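Local structure of Phosphoglucomutase/phosphomannomutase family protein (Burkholderia thailandensis, 3UW2) at residues 291-296 and 368-373; 187-192 and 355-360; 195-200 and 212-217. The protein probably catalyses intramolecular phosphoryl transfer on phosphohexoses, as a metal-dependent mutase of the phosphoglucomutase/phosphomannomutase family. One frame throughout, in Å; residues are numbered along the deposited sequence.

Contact 1. Residues 291-296 and 368-373; sequences EEVLSR and GARLLE
Glu292 and Arg370 meet in a salt-bridge network between helix 282-296 and helix 364-375, both in alpha/beta/alpha domain III of this phosphohexose mutase family member. The two segments run at 77° to each other with axes 12.3 Å apart, so long polar side chains, not the backbones, span the interval. Among the charged pairs, one lies within a single helix: Arg296 grips the Glu292 carboxylate side-on, NE to OE2 and NH2 to OE1 at 2.7 Å each, both on syn lone pairs and nearly in the guanidinium plane. The bend at chi2 of Glu292 (-70°) and that at chi3 of Arg296 let the two groups turn onto one another. Across the helices the ion pair is long, 3.8 Å from Glu292 OE1 to Arg370 NH2, with the flat groups nearly perpendicular. Arg296 NH2 and Arg370 NH2 come within 3.5 Å; both are salt-bridged to Asp356 OD2, which gathers the two guanidinium groups. Apolar contact is slight: Val293 CG2 touches the guanidinium edge of Arg370. Water completes the junction. One molecule weakly links Glu292 OE2 to Glu373 OE1; another, in the guanidinium plane of Arg370, accepts from NH2 at 2.9 Å and donates to Glu292 OE1 at 2.6 Å.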
ATOM      1  N   GLU A 291     -10.002 -10.488  13.286  1.00 30.07           N
ATOM      2  CA  GLU A 291     -10.897 -10.933  14.325  1.00 30.80           C
ATOM      3  C   GLU A 291     -12.298 -10.351  14.107  1.00 30.96           C
ATOM      4  O   GLU A 291     -13.296 -11.078  14.134  1.00 30.89           O
ATOM      5  CB  GLU A 291     -10.334 -10.583  15.703  1.00 34.23           C
ATOM      6  CG  GLU A 291     -11.330 -10.667  16.865  1.00 34.61           C
ATOM      7  CD  GLU A 291     -10.641 -10.388  18.217  1.00 37.84           C
ATOM      8  OE1 GLU A 291      -9.802  -9.443  18.317  1.00 39.16           O
ATOM      9  OE2 GLU A 291     -10.933 -11.139  19.169  1.00 37.58           O
ATOM     10  N   GLU A 292     -12.390  -9.059  13.914  1.00 30.20           N
ATOM     11  CA  GLU A 292     -13.708  -8.437  13.728  1.00 31.20           C
ATOM     12  C   GLU A 292     -14.407  -8.943  12.410  1.00 32.98           C
ATOM     13  O   GLU A 292     -15.595  -9.303  12.404  1.00 29.76           O
ATOM     14  CB  GLU A 292     -13.535  -6.914  13.714  1.00 32.56           C
ATOM     15  CG  GLU A 292     -14.856  -6.151  13.814  1.00 35.91           C
ATOM     16  CD  GLU A 292     -15.719  -6.253  12.564  1.00 36.88           C
ATOM     17  OE1 GLU A 292     -15.157  -6.259  11.446  1.00 38.43           O
ATOM     18  OE2 GLU A 292     -16.973  -6.361  12.698  1.00 33.78           O
ATOM     19  N   VAL A 293     -13.650  -9.009  11.306  1.00 28.69           N
ATOM     20  CA  VAL A 293     -14.211  -9.482  10.024  1.00 27.91           C
ATOM     21  C   VAL A 293     -14.684 -10.926  10.141  1.00 29.06           C
ATOM     22  O   VAL A 293     -15.777 -11.254   9.708  1.00 27.90           O
ATOM     23  CB  VAL A 293     -13.179  -9.278   8.880  1.00 27.24           C
ATOM     24  CG1 VAL A 293     -13.498 -10.029   7.566  1.00 27.70           C
ATOM     25  CG2 VAL A 293     -12.965  -7.800   8.653  1.00 26.46           C
ATOM     26  N   LEU A 294     -13.857 -11.791  10.727  1.00 26.68           N
ATOM     27  CA  LEU A 294     -14.230 -13.191  10.836  1.00 28.41           C
ATOM     28  C   LEU A 294     -15.457 -13.442  11.741  1.00 32.40           C
ATOM     29  O   LEU A 294     -16.232 -14.407  11.536  1.00 30.59           O
ATOM     30  CB  LEU A 294     -13.031 -14.027  11.303  1.00 28.44           C
ATOM     31  CG  LEU A 294     -11.963 -14.148  10.202  1.00 26.83           C
ATOM     32  CD1 LEU A 294     -10.714 -14.702  10.932  1.00 26.42           C
ATOM     33  CD2 LEU A 294     -12.457 -15.108   9.080  1.00 24.41           C
ATOM     34  N   SER A 295     -15.669 -12.550  12.703  1.00 32.98           N
ATOM     35  CA  SER A 295     -16.819 -12.625  13.555  1.00 32.81           C
ATOM     36  C   SER A 295     -18.067 -12.500  12.718  1.00 32.70           C
ATOM     37  O   SER A 295     -19.032 -13.087  13.070  1.00 36.51           O
ATOM     38  CB  SER A 295     -16.765 -11.506  14.630  1.00 35.40           C
ATOM     39  OG  SER A 295     -17.368 -10.325  14.133  1.00 36.68           O
ATOM     40  N   ARG A 296     -18.036 -11.812  11.566  1.00 32.53           N
ATOM     41  CA  ARG A 296     -19.190 -11.731  10.635  1.00 32.21           C
ATOM     42  C   ARG A 296     -19.090 -12.624   9.375  1.00 36.10           C
ATOM     43  O   ARG A 296     -20.021 -12.670   8.589  1.00 33.99           O
ATOM     44  CB  ARG A 296     -19.501 -10.249  10.205  1.00 31.39           C
ATOM     45  CG  ARG A 296     -19.928  -9.332  11.405  1.00 30.73           C
ATOM     46  CD  ARG A 296     -20.009  -7.822  11.058  1.00 32.33           C
ATOM     47  NE  ARG A 296     -18.687  -7.253  10.755  1.00 36.12           N
ATOM     48  CZ  ARG A 296     -18.160  -7.110   9.534  1.00 33.01           C
ATOM     49  NH1 ARG A 296     -18.847  -7.481   8.445  1.00 34.23           N
ATOM     50  NH2 ARG A 296     -16.937  -6.626   9.406  1.00 33.54           N
ATOM     51  N   GLY A 368      -8.021   3.576   8.541  1.00 25.86           N
ATOM     52  CA  GLY A 368      -8.093   4.389   9.747  1.00 25.86           C
ATOM     53  C   GLY A 368      -9.510   4.373  10.335  1.00 27.24           C
ATOM     54  O   GLY A 368      -9.690   4.223  11.524  1.00 25.80           O
ATOM     55  N   ALA A 369     -10.512   4.539   9.484  1.00 26.13           N
ATOM     56  CA  ALA A 369     -11.874   4.555   9.933  1.00 27.02           C
ATOM     57  C   ALA A 369     -12.264   3.185  10.506  1.00 28.67           C
ATOM     58  O   ALA A 369     -12.947   3.117  11.544  1.00 29.39           O
ATOM     59  CB  ALA A 369     -12.785   4.954   8.767  1.00 23.93           C
ATOM     60  N   ARG A 370     -11.811   2.096   9.868  1.00 25.98           N
ATOM     61  CA  ARG A 370     -12.195   0.785  10.316  1.00 26.31           C
ATOM     62  C   ARG A 370     -11.513   0.539  11.659  1.00 27.87           C
ATOM     63  O   ARG A 370     -12.071  -0.136  12.505  1.00 26.89           O
ATOM     64  CB  ARG A 370     -11.792  -0.304   9.303  1.00 24.94           C
ATOM     65  CG  ARG A 370     -12.688  -0.333   8.035  1.00 25.17           C
ATOM     66  CD  ARG A 370     -14.103  -0.816   8.353  1.00 24.79           C
ATOM     67  NE  ARG A 370     -14.110  -2.284   8.663  1.00 24.39           N
ATOM     68  CZ  ARG A 370     -14.421  -3.248   7.796  1.00 26.75           C
ATOM     69  NH1 ARG A 370     -14.865  -2.959   6.535  1.00 25.47           N
ATOM     70  NH2 ARG A 370     -14.388  -4.509   8.208  1.00 26.61           N
ATOM     71  N   LEU A 371     -10.299   1.074  11.831  1.00 28.44           N
ATOM     72  CA  LEU A 371      -9.541   0.871  13.109  1.00 27.70           C
ATOM     73  C   LEU A 371     -10.292   1.659  14.222  1.00 30.71           C
ATOM     74  O   LEU A 371     -10.575   1.123  15.290  1.00 30.50           O
ATOM     75  CB  LEU A 371      -8.114   1.360  12.898  1.00 26.40           C
ATOM     76  CG  LEU A 371      -7.207   1.298  14.136  1.00 27.47           C
ATOM     77  CD1 LEU A 371      -7.263  -0.094  14.739  1.00 27.19           C
ATOM     78  CD2 LEU A 371      -5.794   1.687  13.762  1.00 28.26           C
ATOM     79  N   LEU A 372     -10.696   2.911  13.941  1.00 30.17           N
ATOM     80  CA  LEU A 372     -11.471   3.691  14.936  1.00 30.82           C
ATOM     81  C   LEU A 372     -12.808   2.986  15.327  1.00 32.67           C
ATOM     82  O   LEU A 372     -13.249   3.058  16.461  1.00 33.96           O
ATOM     83  CB  LEU A 372     -11.753   5.096  14.412  1.00 32.17           C
ATOM     84  CG  LEU A 372     -10.619   6.096  14.143  1.00 30.74           C
ATOM     85  CD1 LEU A 372     -11.143   7.319  13.437  1.00 33.48           C
ATOM     86  CD2 LEU A 372     -10.056   6.475  15.499  1.00 33.82           C
ATOM     87  N   GLU A 373     -13.476   2.351  14.382  1.00 33.77           N
ATOM     88  CA  GLU A 373     -14.713   1.628  14.689  1.00 34.09           C
ATOM     89  C   GLU A 373     -14.489   0.585  15.815  1.00 34.30           C
ATOM     90  O   GLU A 373     -15.341   0.430  16.716  1.00 33.13           O
ATOM     91  CB  GLU A 373     -15.184   0.894  13.434  1.00 32.66           C
ATOM     92  CG  GLU A 373     -16.464   0.077  13.638  1.00 34.07           C
ATOM     93  CD  GLU A 373     -16.917  -0.567  12.333  1.00 34.16           C
ATOM     94  OE1 GLU A 373     -16.260  -1.538  11.816  1.00 32.34           O
ATOM     95  OE2 GLU A 373     -17.917  -0.079  11.812  1.00 33.97           O
TER
HETATM   96  O   HOH W   1     -13.074  -4.849  10.764  1.00 31.96           O
HETATM   97  O   HOH W   2     -17.187  -3.710  13.491  1.00 40.36           O

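Contact 2. Residues 187-192 and 355-360; sequences GDIKLT and KDRWYG
Arg357 lays the NE and NH2 edge of its guanidinium against a single oxygen, OD2 of Asp188, joining the loop after helix 178-186 to the loop after strand 352-354. Both nitrogens reach that atom side-on, NE at 2.8 Å and NH2 at 3.0 Å from Asp188 OD2, and it lies near the guanidinium plane. The carboxylate is turned 67° from that plane; NE arrives on its syn side, whereas NH2 meets OD2 from well above the carboxylate plane. NH2 also makes a weak bond to the backbone O of Asp188, 3.2 Å away. A bend at chi3 (57°) in the otherwise extended Arg357 chain turns its NE/NH2 edge toward Asp188; CG1 of Ile189 lies 3.7 Å from NH2, placed obliquely to the guanidinium. A water donates to both Asp188 OD2 and Arg357 O, closing a second bridge between the loops. The arginine sits at the third position of a type II beta turn, Lys355 to Trp358, with a positive phi of 66°. Arg184 holds its carbonyl O too, and Glu373 OE2 is a second anionic partner of NH2. The contact thus ties domain II to domain III. With two N-H groups and a water converging on OD2, negative charge is probably concentrated on that oxygen, and the arginine is shared between carboxylates of both domains.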
ATOM      1  N   GLY A 187     -21.737   6.938   6.346  1.00 36.30           N
ATOM      2  CA  GLY A 187     -23.018   6.229   6.367  1.00 33.82           C
ATOM      3  C   GLY A 187     -22.873   4.753   6.763  1.00 36.77           C
ATOM      4  O   GLY A 187     -23.858   4.147   7.114  1.00 37.71           O
ATOM      5  N   ASP A 188     -21.661   4.164   6.724  1.00 33.22           N
ATOM      6  CA  ASP A 188     -21.501   2.739   7.147  1.00 35.28           C
ATOM      7  C   ASP A 188     -20.732   2.585   8.466  1.00 32.72           C
ATOM      8  O   ASP A 188     -20.720   1.518   9.038  1.00 34.66           O
ATOM      9  CB  ASP A 188     -20.851   1.823   6.055  1.00 34.06           C
ATOM     10  CG  ASP A 188     -20.926   0.302   6.421  1.00 37.60           C
ATOM     11  OD1 ASP A 188     -22.043  -0.244   6.681  1.00 36.96           O
ATOM     12  OD2 ASP A 188     -19.861  -0.371   6.464  1.00 36.13           O
ATOM     13  N   ILE A 189     -20.062   3.626   8.922  1.00 32.92           N
ATOM     14  CA  ILE A 189     -19.296   3.537  10.151  1.00 32.27           C
ATOM     15  C   ILE A 189     -19.772   4.584  11.161  1.00 35.04           C
ATOM     16  O   ILE A 189     -19.765   5.791  10.906  1.00 35.64           O
ATOM     17  CB  ILE A 189     -17.769   3.678   9.894  1.00 33.23           C
ATOM     18  CG1 ILE A 189     -17.221   2.518   9.029  1.00 29.77           C
ATOM     19  CG2 ILE A 189     -17.074   3.757  11.260  1.00 33.97           C
ATOM     20  CD1 ILE A 189     -15.735   2.692   8.608  1.00 27.59           C
ATOM     21  N   LYS A 190     -20.207   4.117  12.315  1.00 38.41           N
ATOM     22  CA  LYS A 190     -20.754   4.991  13.343  1.00 39.64           C
ATOM     23  C   LYS A 190     -19.955   4.685  14.614  1.00 40.05           C
ATOM     24  O   LYS A 190     -20.171   3.641  15.235  1.00 38.53           O
ATOM     25  CB  LYS A 190     -22.253   4.655  13.511  1.00 44.25           C
ATOM     26  CG  LYS A 190     -23.226   5.457  12.631  1.00 50.72           C
ATOM     27  CD  LYS A 190     -23.144   5.182  11.133  1.00 54.44           C
ATOM     28  CE  LYS A 190     -24.340   5.750  10.388  1.00 54.78           C
ATOM     29  NZ  LYS A 190     -24.135   7.186  10.031  1.00 57.24           N
ATOM     30  N   LEU A 191     -19.030   5.566  15.014  1.00 38.13           N
ATOM     31  CA  LEU A 191     -18.205   5.277  16.210  1.00 36.94           C
ATOM     32  C   LEU A 191     -18.996   5.214  17.531  1.00 40.49           C
ATOM     33  O   LEU A 191     -19.831   6.065  17.793  1.00 39.11           O
ATOM     34  CB  LEU A 191     -17.083   6.299  16.351  1.00 34.79           C
ATOM     35  CG  LEU A 191     -16.228   6.419  15.081  1.00 32.22           C
ATOM     36  CD1 LEU A 191     -15.119   7.365  15.386  1.00 31.03           C
ATOM     37  CD2 LEU A 191     -15.642   5.078  14.675  1.00 31.38           C
ATOM     38  N   THR A 192     -18.671   4.224  18.364  1.00 41.82           N
ATOM     39  CA  THR A 192     -19.230   4.055  19.712  1.00 44.44           C
ATOM     40  C   THR A 192     -19.103   5.296  20.561  1.00 47.06           C
ATOM     41  O   THR A 192     -20.049   5.640  21.270  1.00 45.40           O
ATOM     42  CB  THR A 192     -18.629   2.837  20.409  1.00 43.88           C
ATOM     43  OG1 THR A 192     -18.978   1.694  19.635  1.00 48.13           O
ATOM     44  CG2 THR A 192     -19.228   2.637  21.818  1.00 50.28           C
ATOM     45  N   LYS A 355     -12.349  -5.918   1.401  1.00 26.58           N
ATOM     46  CA  LYS A 355     -13.424  -6.189   0.493  1.00 26.54           C
ATOM     47  C   LYS A 355     -14.697  -6.211   1.312  1.00 28.30           C
ATOM     48  O   LYS A 355     -15.698  -5.599   0.911  1.00 29.04           O
ATOM     49  CB  LYS A 355     -13.217  -7.514  -0.250  1.00 27.77           C
ATOM     50  CG  LYS A 355     -14.402  -7.920  -1.138  1.00 28.74           C
ATOM     51  CD  LYS A 355     -14.703  -6.871  -2.205  1.00 34.65           C
ATOM     52  CE  LYS A 355     -16.010  -7.271  -2.894  1.00 38.07           C
ATOM     53  NZ  LYS A 355     -15.565  -7.153  -4.296  1.00 37.69           N
ATOM     54  N   ASP A 356     -14.674  -6.855   2.477  1.00 27.55           N
ATOM     55  CA  ASP A 356     -15.858  -6.780   3.416  1.00 26.64           C
ATOM     56  C   ASP A 356     -16.326  -5.347   3.610  1.00 27.37           C
ATOM     57  O   ASP A 356     -15.506  -4.488   4.006  1.00 28.97           O
ATOM     58  CB  ASP A 356     -15.387  -7.355   4.756  1.00 29.08           C
ATOM     59  CG  ASP A 356     -16.370  -7.112   5.875  1.00 28.59           C
ATOM     60  OD1 ASP A 356     -17.348  -7.859   5.888  1.00 28.23           O
ATOM     61  OD2 ASP A 356     -16.137  -6.264   6.757  1.00 27.03           O
ATOM     62  N   ARG A 357     -17.582  -5.041   3.238  1.00 27.66           N
ATOM     63  CA  ARG A 357     -18.232  -3.708   3.439  1.00 29.08           C
ATOM     64  C   ARG A 357     -17.566  -2.608   2.624  1.00 30.63           C
ATOM     65  O   ARG A 357     -17.799  -1.410   2.853  1.00 28.63           O
ATOM     66  CB  ARG A 357     -18.203  -3.291   4.928  1.00 29.81           C
ATOM     67  CG  ARG A 357     -19.041  -4.216   5.808  1.00 30.20           C
ATOM     68  CD  ARG A 357     -18.761  -4.025   7.310  1.00 30.02           C
ATOM     69  NE  ARG A 357     -18.972  -2.630   7.765  1.00 27.36           N
ATOM     70  CZ  ARG A 357     -18.391  -2.134   8.849  1.00 28.57           C
ATOM     71  NH1 ARG A 357     -17.553  -2.893   9.628  1.00 27.12           N
ATOM     72  NH2 ARG A 357     -18.590  -0.875   9.133  1.00 29.75           N
ATOM     73  N   TRP A 358     -16.742  -3.018   1.674  1.00 30.94           N
ATOM     74  CA  TRP A 358     -15.949  -2.044   0.925  1.00 30.45           C
ATOM     75  C   TRP A 358     -15.757  -2.449  -0.537  1.00 28.78           C
ATOM     76  O   TRP A 358     -16.613  -3.103  -1.085  1.00 28.81           O
ATOM     77  CB  TRP A 358     -14.645  -1.765   1.700  1.00 26.59           C
ATOM     78  CG  TRP A 358     -13.810  -0.556   1.240  1.00 27.63           C
ATOM     79  CD1 TRP A 358     -12.459  -0.526   0.915  1.00 28.24           C
ATOM     80  CD2 TRP A 358     -14.245   0.829   1.216  1.00 25.63           C
ATOM     81  NE1 TRP A 358     -12.062   0.771   0.643  1.00 27.88           N
ATOM     82  CE2 TRP A 358     -13.108   1.616   0.797  1.00 26.86           C
ATOM     83  CE3 TRP A 358     -15.487   1.472   1.445  1.00 25.80           C
ATOM     84  CZ2 TRP A 358     -13.191   3.012   0.637  1.00 26.52           C
ATOM     85  CZ3 TRP A 358     -15.557   2.849   1.280  1.00 26.83           C
ATOM     86  CH2 TRP A 358     -14.447   3.599   0.862  1.00 28.28           C
ATOM     87  N   TYR A 359     -14.630  -2.090  -1.174  1.00 28.50           N
ATOM     88  CA  TYR A 359     -14.438  -2.276  -2.623  1.00 27.74           C
ATOM     89  C   TYR A 359     -13.165  -3.086  -2.918  1.00 29.00           C
ATOM     90  O   TYR A 359     -12.873  -3.405  -4.064  1.00 32.05           O
ATOM     91  CB  TYR A 359     -14.308  -0.883  -3.308  1.00 26.78           C
ATOM     92  CG  TYR A 359     -15.582  -0.125  -3.118  1.00 26.45           C
ATOM     93  CD1 TYR A 359     -16.656  -0.365  -3.942  1.00 32.23           C
ATOM     94  CD2 TYR A 359     -15.736   0.789  -2.050  1.00 26.61           C
ATOM     95  CE1 TYR A 359     -17.867   0.316  -3.745  1.00 29.98           C
ATOM     96  CE2 TYR A 359     -16.929   1.476  -1.853  1.00 26.04           C
ATOM     97  CZ  TYR A 359     -17.973   1.215  -2.682  1.00 29.35           C
ATOM     98  OH  TYR A 359     -19.154   1.854  -2.440  1.00 32.10           O
ATOM     99  N   GLY A 360     -12.398  -3.376  -1.890  1.00 26.86           N
ATOM    100  CA  GLY A 360     -11.276  -4.314  -2.081  1.00 23.69           C
ATOM    101  C   GLY A 360      -9.972  -3.651  -2.477  1.00 26.32           C
ATOM    102  O   GLY A 360      -8.968  -4.355  -2.624  1.00 32.24           O
TER
HETATM  103  O   HOH W   3     -17.967   0.374   4.664  1.00 25.42           O

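Contact 3. Residues 195-200 and 212-217; sequences LKLVVD and RLFKAL
Phe214 projects from helix 206-216 toward strand 197-200 and touches it through one ring corner, CD2. Val199 CG2 lies 4.0 Å from that carbon and Leu197 CD1 4.1 Å from it, so two methyls from alternate strand residues, on the same side of the sheet, converge on one atom of the ring from the strand side. Both approach the ring obliquely. The Leu197 side chain crosses that of Phe214 at about a right angle, and Val199 meets it more slantwise. No hydrogen bond joins the two segments; the contact is purely apolar, and all three residues are buried. With CG of Phe214 opposite its own carbonyl carbon (chi1 -56°), the ring is carried from the helix toward the strand. Val199 presents CG2, the methyl lying beside its backbone N.

In the next shell, Phe261 of the neighbouring strand 259-263 meets the Phe214 ring edge-to-face, and Leu372 of helix 364-375 packs on both Phe214 and Leu197. The strand itself is fixed in the sheet by backbone bonds: Leu197 pairs with Glu220 and Val222 on one flank, Val198 with Ile259 and Phe261 on the other. At the strand's C-terminal end, Asp200 OD1 accepts from the backbone N of Gly202, in the loop leading to the helix. The helix here packs across its own parent strand before the chain returns in parallel as strand 221-224 at the edge of the sheet, a beta-alpha-beta crossover of alpha/beta/alpha domain II.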
ATOM      1  N   LEU A 195     -13.103   9.723  19.642  1.00 39.90           N
ATOM      2  CA  LEU A 195     -11.782   9.396  20.075  1.00 41.33           C
ATOM      3  C   LEU A 195     -10.898  10.570  19.606  1.00 41.22           C
ATOM      4  O   LEU A 195     -10.999  11.017  18.452  1.00 43.60           O
ATOM      5  CB  LEU A 195     -11.411   8.097  19.364  1.00 45.77           C
ATOM      6  CG  LEU A 195     -10.643   6.935  19.993  1.00 53.49           C
ATOM      7  CD1 LEU A 195     -11.088   5.587  19.441  1.00 52.00           C
ATOM      8  CD2 LEU A 195      -9.180   7.161  19.631  1.00 58.75           C
ATOM      9  N   LYS A 196     -10.017  11.050  20.462  1.00 35.40           N
ATOM     10  CA  LYS A 196      -9.149  12.154  20.094  1.00 35.98           C
ATOM     11  C   LYS A 196      -7.878  11.610  19.484  1.00 33.61           C
ATOM     12  O   LYS A 196      -7.227  10.758  20.090  1.00 33.39           O
ATOM     13  CB  LYS A 196      -8.821  13.038  21.310  1.00 38.49           C
ATOM     14  CG  LYS A 196      -8.077  14.308  20.887  1.00 35.95           C
ATOM     15  CD  LYS A 196      -8.230  15.377  21.934  1.00 35.83           C
ATOM     16  CE  LYS A 196      -7.173  16.461  21.731  1.00 35.64           C
ATOM     17  NZ  LYS A 196      -7.406  17.463  22.795  1.00 38.48           N
ATOM     18  N   LEU A 197      -7.573  12.056  18.272  1.00 32.84           N
ATOM     19  CA  LEU A 197      -6.466  11.503  17.443  1.00 35.34           C
ATOM     20  C   LEU A 197      -5.415  12.540  17.081  1.00 33.01           C
ATOM     21  O   LEU A 197      -5.748  13.692  16.860  1.00 38.09           O
ATOM     22  CB  LEU A 197      -6.967  11.037  16.075  1.00 36.35           C
ATOM     23  CG  LEU A 197      -8.236  10.376  15.711  1.00 39.35           C
ATOM     24  CD1 LEU A 197      -7.964   9.747  14.351  1.00 36.50           C
ATOM     25  CD2 LEU A 197      -8.436   9.316  16.765  1.00 45.86           C
ATOM     26  N   VAL A 198      -4.172  12.094  16.973  1.00 32.82           N
ATOM     27  CA  VAL A 198      -3.117  12.863  16.342  1.00 33.03           C
ATOM     28  C   VAL A 198      -3.104  12.366  14.897  1.00 30.99           C
ATOM     29  O   VAL A 198      -3.044  11.142  14.672  1.00 33.76           O
ATOM     30  CB  VAL A 198      -1.782  12.602  17.067  1.00 32.73           C
ATOM     31  CG1 VAL A 198      -0.621  13.233  16.284  1.00 34.14           C
ATOM     32  CG2 VAL A 198      -1.853  13.228  18.460  1.00 31.67           C
ATOM     33  N   VAL A 199      -3.273  13.267  13.924  1.00 30.78           N
ATOM     34  CA  VAL A 199      -3.177  12.874  12.476  1.00 27.84           C
ATOM     35  C   VAL A 199      -2.005  13.638  11.836  1.00 29.45           C
ATOM     36  O   VAL A 199      -1.982  14.873  11.842  1.00 31.08           O
ATOM     37  CB  VAL A 199      -4.487  13.177  11.762  1.00 29.23           C
ATOM     38  CG1 VAL A 199      -4.376  12.904  10.245  1.00 30.07           C
ATOM     39  CG2 VAL A 199      -5.651  12.367  12.391  1.00 30.64           C
ATOM     40  N   ASP A 200      -1.015  12.886  11.371  1.00 31.07           N
ATOM     41  CA  ASP A 200       0.202  13.378  10.687  1.00 27.47           C
ATOM     42  C   ASP A 200       0.203  12.945   9.216  1.00 29.07           C
ATOM     43  O   ASP A 200       0.278  11.720   8.896  1.00 29.92           O
ATOM     44  CB  ASP A 200       1.448  12.792  11.368  1.00 29.01           C
ATOM     45  CG  ASP A 200       2.787  13.390  10.806  1.00 29.58           C
ATOM     46  OD1 ASP A 200       2.881  13.632   9.598  1.00 29.05           O
ATOM     47  OD2 ASP A 200       3.777  13.565  11.543  1.00 30.57           O
ATOM     48  N   ARG A 212     -10.953  15.876   7.285  1.00 28.27           N
ATOM     49  CA  ARG A 212     -12.383  15.970   6.977  1.00 30.69           C
ATOM     50  C   ARG A 212     -13.122  14.686   7.387  1.00 30.01           C
ATOM     51  O   ARG A 212     -14.164  14.771   8.060  1.00 31.85           O
ATOM     52  CB  ARG A 212     -12.606  16.184   5.491  1.00 29.04           C
ATOM     53  CG  ARG A 212     -14.077  16.291   5.105  1.00 30.93           C
ATOM     54  CD  ARG A 212     -14.248  16.627   3.613  1.00 33.78           C
ATOM     55  NE  ARG A 212     -15.695  16.533   3.390  1.00 33.52           N
ATOM     56  CZ  ARG A 212     -16.331  16.630   2.232  1.00 36.61           C
ATOM     57  NH1 ARG A 212     -15.678  16.875   1.128  1.00 34.47           N
ATOM     58  NH2 ARG A 212     -17.661  16.532   2.234  1.00 42.01           N
ATOM     59  N   LEU A 213     -12.593  13.534   6.977  1.00 29.14           N
ATOM     60  CA  LEU A 213     -13.226  12.217   7.271  1.00 28.38           C
ATOM     61  C   LEU A 213     -13.333  11.951   8.766  1.00 28.84           C
ATOM     62  O   LEU A 213     -14.427  11.637   9.244  1.00 30.35           O
ATOM     63  CB  LEU A 213     -12.474  11.055   6.577  1.00 24.38           C
ATOM     64  CG  LEU A 213     -12.894   9.638   6.918  1.00 26.96           C
ATOM     65  CD1 LEU A 213     -14.350   9.469   6.439  1.00 26.80           C
ATOM     66  CD2 LEU A 213     -11.963   8.572   6.275  1.00 26.18           C
ATOM     67  N   PHE A 214     -12.211  12.061   9.502  1.00 28.16           N
ATOM     68  CA  PHE A 214     -12.237  11.719  10.909  1.00 30.37           C
ATOM     69  C   PHE A 214     -13.054  12.741  11.728  1.00 33.01           C
ATOM     70  O   PHE A 214     -13.709  12.378  12.717  1.00 30.24           O
ATOM     71  CB  PHE A 214     -10.822  11.474  11.459  1.00 28.58           C
ATOM     72  CG  PHE A 214     -10.051  10.407  10.699  1.00 28.51           C
ATOM     73  CD1 PHE A 214     -10.675   9.214  10.266  1.00 32.37           C
ATOM     74  CD2 PHE A 214      -8.698  10.584  10.435  1.00 28.69           C
ATOM     75  CE1 PHE A 214      -9.969   8.212   9.562  1.00 33.69           C
ATOM     76  CE2 PHE A 214      -7.971   9.637   9.708  1.00 30.49           C
ATOM     77  CZ  PHE A 214      -8.591   8.426   9.282  1.00 31.71           C
ATOM     78  N   LYS A 215     -13.090  14.013  11.284  1.00 32.77           N
ATOM     79  CA  LYS A 215     -14.046  14.960  11.914  1.00 34.91           C
ATOM     80  C   LYS A 215     -15.490  14.563  11.670  1.00 34.20           C
ATOM     81  O   LYS A 215     -16.331  14.685  12.584  1.00 32.57           O
ATOM     82  CB  LYS A 215     -13.805  16.444  11.536  1.00 35.55           C
ATOM     83  CG  LYS A 215     -12.572  16.993  12.208  1.00 41.61           C
ATOM     84  CD  LYS A 215     -12.244  18.433  11.809  1.00 45.99           C
ATOM     85  CE  LYS A 215     -11.504  19.038  13.007  1.00 51.48           C
ATOM     86  NZ  LYS A 215     -10.997  20.444  12.883  1.00 63.42           N
ATOM     87  N   ALA A 216     -15.775  14.143  10.435  1.00 32.47           N
ATOM     88  CA  ALA A 216     -17.091  13.649  10.057  1.00 34.85           C
ATOM     89  C   ALA A 216     -17.492  12.404  10.891  1.00 35.12           C
ATOM     90  O   ALA A 216     -18.673  12.175  11.140  1.00 33.83           O
ATOM     91  CB  ALA A 216     -17.118  13.280   8.579  1.00 33.86           C
ATOM     92  N   LEU A 217     -16.526  11.588  11.292  1.00 33.04           N
ATOM     93  CA  LEU A 217     -16.827  10.450  12.179  1.00 34.39           C
ATOM     94  C   LEU A 217     -17.013  10.901  13.653  1.00 37.81           C
ATOM     95  O   LEU A 217     -17.415  10.104  14.507  1.00 38.74           O
ATOM     96  CB  LEU A 217     -15.735   9.388  12.085  1.00 32.31           C
ATOM     97  CG  LEU A 217     -15.714   8.699  10.716  1.00 33.05           C
ATOM     98  CD1 LEU A 217     -14.541   7.751  10.663  1.00 34.79           C
ATOM     99  CD2 LEU A 217     -17.028   7.974  10.455  1.00 33.13           C
TER

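Contacts 1 and 2, with centres 9 Å apart, share one charged cluster: Asp356 of segment 355-360 reaches Arg296 and Arg370 of contact 1, its OD2 lying 2.8 Å from Arg296 NH2 and 2.9 Å from Arg370 NH2. Contact 3 is apolar, its centre about 17 Å from that of contact 1 and 16 Å from that of contact 2. Helix 364-375 connects it to contact 1, with Leu372 CD2 3.5 Å from Leu197 CD2, and Leu217 packs against segment 187-192 of contact 2. Contacts 1 and 2 lie away from the zinc site of Asp264, Asp266 and Asp268; in contact 3, the Val199 side chain is about 11 Å from that of Asp264.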